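Local coordinates for periplasmic divalent cation tolerance protein CutA (Pyrococcus horikoshii, PDB 1UKU) that is a trimeric copper-binding protein involved in resistance toward heavy metals, and probably oligomerizes further when copper binds between trimers, at residues 37-42 and 46-51. Numbering follows the deposited sequence.
With CU (copper (II) ion), chain B.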
loop_
_atom_site.group_PDB
_atom_site.type_symbol
_atom_site.label_atom_id
_atom_site.label_comp_id
_atom_site.label_asym_id
_atom_site.label_seq_id
_atom_site.Cartn_x
_atom_site.Cartn_y
_atom_site.Cartn_z
ATOM N N ALA A 37 -12.079 -8.036 -0.042
ATOM C CA ALA A 37 -12.643 -6.835 -0.646
ATOM C C ALA A 37 -14.129 -6.704 -0.293
ATOM O O ALA A 37 -14.835 -7.680 -0.275
ATOM C CB ALA A 37 -12.484 -6.852 -2.142
ATOM N N PHE A 38 -14.570 -5.489 -0.035
ATOM C CA PHE A 38 -15.946 -5.155 0.235
ATOM C C PHE A 38 -16.355 -4.024 -0.667
ATOM O O PHE A 38 -15.638 -3.031 -0.805
ATOM C CB PHE A 38 -16.137 -4.758 1.688
ATOM C CG PHE A 38 -15.814 -5.851 2.648
ATOM C CD1 PHE A 38 -14.508 -6.102 3.020
ATOM C CD2 PHE A 38 -16.814 -6.637 3.163
ATOM C CE1 PHE A 38 -14.199 -7.133 3.862
ATOM C CE2 PHE A 38 -16.500 -7.687 4.035
ATOM C CZ PHE A 38 -15.185 -7.915 4.370
ATOM N N TYR A 39 -17.497 -4.181 -1.337
ATOM C CA TYR A 39 -17.942 -3.175 -2.289
ATOM C C TYR A 39 -19.425 -3.416 -2.566
ATOM O O TYR A 39 -20.006 -4.356 -2.051
ATOM C CB TYR A 39 -17.103 -3.218 -3.564
ATOM C CG TYR A 39 -17.054 -4.584 -4.187
ATOM C CD1 TYR A 39 -16.056 -5.468 -3.854
ATOM C CD2 TYR A 39 -18.038 -5.004 -5.085
ATOM C CE1 TYR A 39 -16.018 -6.732 -4.389
ATOM C CE2 TYR A 39 -18.002 -6.264 -5.636
ATOM C CZ TYR A 39 -16.997 -7.122 -5.265
ATOM O OH TYR A 39 -16.947 -8.393 -5.808
ATOM N N TRP A 40 -20.042 -2.523 -3.338
ATOM C CA TRP A 40 -21.452 -2.642 -3.711
ATOM C C TRP A 40 -21.608 -3.431 -4.982
ATOM O O TRP A 40 -20.875 -3.207 -5.939
ATOM C CB TRP A 40 -22.082 -1.283 -3.997
ATOM C CG TRP A 40 -22.374 -0.498 -2.808
ATOM C CD1 TRP A 40 -21.641 0.544 -2.322
ATOM C CD2 TRP A 40 -23.468 -0.690 -1.903
ATOM N NE1 TRP A 40 -22.229 1.028 -1.182
ATOM C CE2 TRP A 40 -23.340 0.278 -0.884
ATOM C CE3 TRP A 40 -24.535 -1.588 -1.840
ATOM C CZ2 TRP A 40 -24.260 0.391 0.166
ATOM C CZ3 TRP A 40 -25.457 -1.481 -0.788
ATOM C CH2 TRP A 40 -25.306 -0.503 0.200
ATOM N N TRP A 41 -22.557 -4.364 -4.949
ATOM C CA TRP A 41 -23.064 -5.013 -6.152
ATOM C C TRP A 41 -24.578 -5.067 -6.057
ATOM O O TRP A 41 -25.109 -5.686 -5.160
ATOM C CB TRP A 41 -22.488 -6.412 -6.265
ATOM C CG TRP A 41 -23.041 -7.177 -7.393
ATOM C CD1 TRP A 41 -22.843 -6.948 -8.717
ATOM C CD2 TRP A 41 -23.918 -8.302 -7.301
ATOM N NE1 TRP A 41 -23.538 -7.870 -9.466
ATOM C CE2 TRP A 41 -24.214 -8.709 -8.619
ATOM C CE3 TRP A 41 -24.492 -9.010 -6.236
ATOM C CZ2 TRP A 41 -25.051 -9.802 -8.898
ATOM C CZ3 TRP A 41 -25.325 -10.092 -6.517
ATOM C CH2 TRP A 41 -25.592 -10.473 -7.832
ATOM N N GLU A 42 -25.253 -4.360 -6.959
ATOM C CA GLU A 42 -26.708 -4.433 -7.121
ATOM C C GLU A 42 -27.451 -4.248 -5.790
ATOM O O GLU A 42 -28.286 -5.056 -5.391
ATOM C CB GLU A 42 -27.083 -5.735 -7.825
ATOM C CG GLU A 42 -26.546 -5.822 -9.245
ATOM C CD GLU A 42 -26.967 -7.084 -9.996
ATOM O OE1 GLU A 42 -26.604 -7.200 -11.193
ATOM O OE2 GLU A 42 -27.629 -7.971 -9.412
ATOM N N GLU A 46 -21.162 -6.661 -1.050
ATOM C CA GLU A 46 -20.558 -7.888 -1.500
ATOM C C GLU A 46 -19.155 -7.961 -0.910
ATOM O O GLU A 46 -18.474 -6.943 -0.773
ATOM C CB GLU A 46 -20.458 -7.880 -3.036
ATOM C CG GLU A 46 -19.732 -9.075 -3.655
ATOM C CD GLU A 46 -20.127 -9.338 -5.104
ATOM O OE1 GLU A 46 -19.288 -9.142 -6.011
ATOM O OE2 GLU A 46 -21.275 -9.732 -5.346
ATOM N N GLU A 47 -18.748 -9.159 -0.555
ATOM C CA GLU A 47 -17.358 -9.449 -0.247
ATOM C C GLU A 47 -16.814 -10.417 -1.265
ATOM O O GLU A 47 -17.519 -11.310 -1.738
ATOM C CB GLU A 47 -17.240 -10.048 1.137
ATOM C CG GLU A 47 -15.814 -10.422 1.571
ATOM C CD GLU A 47 -15.766 -11.152 2.872
ATOM O OE1 GLU A 47 -16.818 -11.541 3.430
ATOM O OE2 GLU A 47 -14.631 -11.352 3.382
ATOM N N ASP A 48 -15.519 -10.284 -1.556
ATOM C CA ASP A 48 -14.798 -11.246 -2.379
ATOM C C ASP A 48 -13.376 -11.378 -1.845
ATOM O O ASP A 48 -12.738 -10.360 -1.553
ATOM C CB ASP A 48 -14.773 -10.766 -3.826
ATOM C CG ASP A 48 -14.272 -11.810 -4.784
ATOM O OD1 ASP A 48 -14.387 -13.020 -4.473
ATOM O OD2 ASP A 48 -13.725 -11.513 -5.870
ATOM N N LYS A 49 -12.870 -12.594 -1.727
ATOM C CA LYS A 49 -11.457 -12.845 -1.421
ATOM C C LYS A 49 -10.663 -12.692 -2.700
ATOM O O LYS A 49 -11.029 -13.216 -3.757
ATOM C CB LYS A 49 -11.260 -14.236 -0.889
ATOM C CG LYS A 49 -11.958 -14.497 0.391
ATOM C CD LYS A 49 -11.570 -15.837 0.971
ATOM C CE LYS A 49 -10.117 -15.894 1.424
ATOM N NZ LYS A 49 -9.757 -17.237 2.024
ATOM N N GLU A 50 -9.599 -11.917 -2.603
ATOM C CA GLU A 50 -8.797 -11.534 -3.751
ATOM C C GLU A 50 -7.309 -11.634 -3.452
ATOM O O GLU A 50 -6.903 -11.787 -2.321
ATOM C CB GLU A 50 -9.100 -10.089 -4.148
ATOM C CG GLU A 50 -10.519 -9.796 -4.625
ATOM C CD GLU A 50 -10.614 -8.404 -5.225
ATOM O OE1 GLU A 50 -10.162 -7.417 -4.631
ATOM O OE2 GLU A 50 -11.150 -8.270 -6.346
ATOM N N VAL A 51 -6.513 -11.463 -4.508
ATOM C CA VAL A 51 -5.067 -11.269 -4.369
ATOM C C VAL A 51 -4.736 -9.881 -4.889
ATOM O O VAL A 51 -4.990 -9.593 -6.076
ATOM C CB VAL A 51 -4.285 -12.374 -5.109
ATOM C CG1 VAL A 51 -2.768 -12.110 -5.040
ATOM C CG2 VAL A 51 -4.619 -13.714 -4.455
HETATM CU CU CU B . -13.203 -14.552 -4.780
HETATM O O HOH W 1 -14.697 -9.030 -7.008
HETATM O O HOH W 2 -12.497 -14.023 -6.344
#
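Tyr39 and Glu46 face each other as an antiparallel hydrogen-bonded pair, and their side chains run side by side in the same direction. Glu46 can be followed outward. Glu46 CB lies over one face of the Tyr39 ring, 3.9 Å from Tyr39 CE2. Glu46 CG passes Tyr39 CZ at 3.7 Å. With CG anti to the backbone N (chi1 175°) and the chain extended beyond it, the carboxylate arrives beside the phenol. Its plane stands 78° from the ring. Glu46 OE1 accepts a very short hydrogen bond from Tyr39 OH, 2.5 Å. Glu46 OE2 turns the other way and meets Trp41 CE3 at 3.4 Å.

Tyr39 OH also accepts a hydrogen bond from a water, which donates a second one to Asp48 OD2. The other oxygen, Asp48 OD1, binds the copper ion at 2.0 Å. The phenol is thus linked to the metal ligand through one water. A second water is also bound to the copper.

Phe38 and Glu47 form the non-hydrogen-bonded pair on the opposite side of the sheet. Glu47 CG makes a CH-pi contact over the Phe38 ring, 4.0 Å from its centroid. Four backbone hydrogen bonds join Ala37 to Asp48 and Tyr39 to Glu46.

Residues 37-39 also pair with an antiparallel strand of the second subunit, so the sheet continues across the interface. The arrangement is the beta hairpin of strands 29-41 and 44-57, part of the antiparallel sheet of each CutA subunit, carrying the copper site formed between two trimers.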